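Nitroreductase-like family protein (Bacillus cereus, PDB 2I7H) belongs to the nitroreductase-like family of flavoproteins and binds flavin mononucleotide. Local coordinates at residues V97-E102 against I151-G156. Sequence-based numbering, arbitrary orientation.
Sequences VVYMNE and IGLTRG
Leu-153 sets its CD2 methyl over the middle of the Tyr-99 ring, 3.5 Å from the centroid and 12° off the ring normal, a CH-pi contact that forms the tight part of this interface. The other branch, Leu-153 CD1, lies nearer the root of the ring, 3.8 Å from Tyr-99 CG. Chi1 of 69° puts Tyr-99 CG between the backbone N and the carbonyl carbon. Two residues earlier in both segments, Val-97 CG1 and Ile-151 CD1 meet tip to tip at 3.8 Å. Tyr-57 of strand 53-58 touches both of these residues, while Ile-159 of strand 157-167 touches Leu-153, so the loop's apolar side chains pack on one face of the antiparallel sheet.

Toward the exposed end the contact passes from side chains to backbone. Glu-102 N donates to Gly-156 O over 2.8 Å; the bond is nearly straight at hydrogen (172°), although the donor stands above the carbonyl plane. Glu-102 CB rests 3.5 Å from Gly-156 O, but in the conformer given the chain bends at chi2 and the carboxylate turns away to a salt bridge with Arg-158. Asn-101 OD1 accepts from Gln-157 NE2.

Gly-152 is the C-prime residue of the Schellman motif that ends helix 145-150; the chain then runs beside strand 94-101 into strand 157-167. Dispersion and CH-pi attraction probably hold the apolar part, whereas one direct backbone hydrogen bond joins the segments at the polar end, where strand 157-167 begins.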
loop_
_atom_site.group_PDB
_atom_site.type_symbol
_atom_site.label_atom_id
_atom_site.label_comp_id
_atom_site.label_asym_id
_atom_site.label_seq_id
_atom_site.Cartn_x
_atom_site.Cartn_y
_atom_site.Cartn_z
ATOM N N VAL A 97 -6.259 11.746 9.337
ATOM C CA VAL A 97 -5.939 10.590 10.161
ATOM C C VAL A 97 -6.634 9.382 9.509
ATOM O O VAL A 97 -7.844 9.389 9.305
ATOM C CB VAL A 97 -6.370 10.787 11.649
ATOM C CG1 VAL A 97 -5.920 9.631 12.470
ATOM C CG2 VAL A 97 -5.832 12.097 12.253
ATOM N N VAL A 98 -5.858 8.391 9.114
ATOM C CA VAL A 98 -6.410 7.189 8.470
ATOM C C VAL A 98 -6.330 6.061 9.494
ATOM O O VAL A 98 -5.247 5.761 10.027
ATOM C CB VAL A 98 -5.627 6.779 7.204
ATOM C CG1 VAL A 98 -6.195 5.487 6.627
ATOM C CG2 VAL A 98 -5.602 7.940 6.125
ATOM N N TYR A 99 -7.472 5.455 9.785
ATOM C CA TYR A 99 -7.523 4.439 10.796
ATOM C C TYR A 99 -8.410 3.266 10.375
ATOM O O TYR A 99 -9.140 3.340 9.375
ATOM C CB TYR A 99 -7.928 5.034 12.174
ATOM C CG TYR A 99 -9.331 5.489 12.234
ATOM C CD1 TYR A 99 -9.691 6.780 11.804
ATOM C CD2 TYR A 99 -10.328 4.636 12.690
ATOM C CE1 TYR A 99 -10.998 7.197 11.844
ATOM C CE2 TYR A 99 -11.650 5.045 12.738
ATOM C CZ TYR A 99 -11.977 6.326 12.302
ATOM O OH TYR A 99 -13.288 6.726 12.347
HETATM N N MSE A 100 -8.310 2.177 11.138
HETATM C CA MSE A 100 -9.094 0.963 10.903
HETATM C C MSE A 100 -9.417 0.275 12.230
HETATM O O MSE A 100 -8.707 0.461 13.226
HETATM C CB MSE A 100 -8.338 -0.026 9.988
HETATM C CG MSE A 100 -7.007 -0.496 10.587
HETATM SE SE MSE A 100 -6.122 -1.761 9.429
HETATM C CE MSE A 100 -5.567 -3.006 10.719
ATOM N N ASN A 101 -10.478 -0.527 12.227
ATOM C CA ASN A 101 -10.740 -1.401 13.365
ATOM C C ASN A 101 -9.728 -2.519 13.329
ATOM O O ASN A 101 -9.517 -3.116 12.277
ATOM C CB ASN A 101 -12.169 -1.927 13.336
ATOM C CG ASN A 101 -13.176 -0.829 13.522
ATOM O OD1 ASN A 101 -13.144 -0.113 14.513
ATOM N ND2 ASN A 101 -14.068 -0.664 12.548
ATOM N N GLU A 102 -9.125 -2.807 14.470
ATOM C CA GLU A 102 -8.109 -3.829 14.512
ATOM C C GLU A 102 -8.750 -5.185 14.710
ATOM O O GLU A 102 -9.328 -5.457 15.763
ATOM C CB GLU A 102 -7.127 -3.545 15.640
ATOM C CG GLU A 102 -6.009 -4.508 15.651
ATOM C CD GLU A 102 -4.876 -4.025 14.865
ATOM O OE1 GLU A 102 -3.767 -4.071 15.384
ATOM O OE2 GLU A 102 -5.088 -3.578 13.719
ATOM N N ILE A 151 -8.320 12.018 20.057
ATOM C CA ILE A 151 -9.028 12.318 18.794
ATOM C C ILE A 151 -10.338 11.527 18.627
ATOM O O ILE A 151 -10.913 11.511 17.535
ATOM C CB ILE A 151 -8.144 12.168 17.517
ATOM C CG1 ILE A 151 -7.628 10.722 17.348
ATOM C CG2 ILE A 151 -7.030 13.202 17.484
ATOM C CD1 ILE A 151 -6.918 10.459 16.016
ATOM N N GLY A 152 -10.796 10.873 19.700
ATOM C CA GLY A 152 -12.090 10.176 19.692
ATOM C C GLY A 152 -12.145 8.757 19.131
ATOM O O GLY A 152 -13.229 8.265 18.795
ATOM N N LEU A 153 -10.993 8.098 19.018
ATOM C CA LEU A 153 -10.956 6.686 18.654
ATOM C C LEU A 153 -10.947 5.794 19.898
ATOM O O LEU A 153 -10.407 6.173 20.951
ATOM C CB LEU A 153 -9.729 6.361 17.795
ATOM C CG LEU A 153 -9.586 7.042 16.447
ATOM C CD1 LEU A 153 -8.378 6.552 15.782
ATOM C CD2 LEU A 153 -10.769 6.706 15.643
ATOM N N THR A 154 -11.533 4.601 19.760
ATOM C CA THR A 154 -11.594 3.621 20.853
ATOM C C THR A 154 -10.350 2.749 20.828
ATOM O O THR A 154 -9.561 2.836 19.895
ATOM C CB THR A 154 -12.881 2.750 20.748
ATOM O OG1 THR A 154 -12.784 1.850 19.623
ATOM C CG2 THR A 154 -14.126 3.639 20.594
ATOM N N ARG A 155 -10.150 1.922 21.851
ATOM C CA ARG A 155 -9.043 0.959 21.844
ATOM C C ARG A 155 -9.334 -0.055 20.758
ATOM O O ARG A 155 -10.503 -0.304 20.422
ATOM C CB ARG A 155 -8.937 0.216 23.178
ATOM C CG ARG A 155 -7.557 -0.415 23.428
ATOM C CD ARG A 155 -7.400 -1.019 24.830
ATOM N NE ARG A 155 -7.911 -0.149 25.897
ATOM C CZ ARG A 155 -9.156 -0.208 26.359
ATOM N NH1 ARG A 155 -10.002 -1.101 25.841
ATOM N NH2 ARG A 155 -9.555 0.614 27.328
ATOM N N GLY A 156 -8.298 -0.643 20.191
ATOM C CA GLY A 156 -8.582 -1.546 19.085
ATOM C C GLY A 156 -9.025 -0.856 17.791
ATOM O O GLY A 156 -9.608 -1.489 16.910
#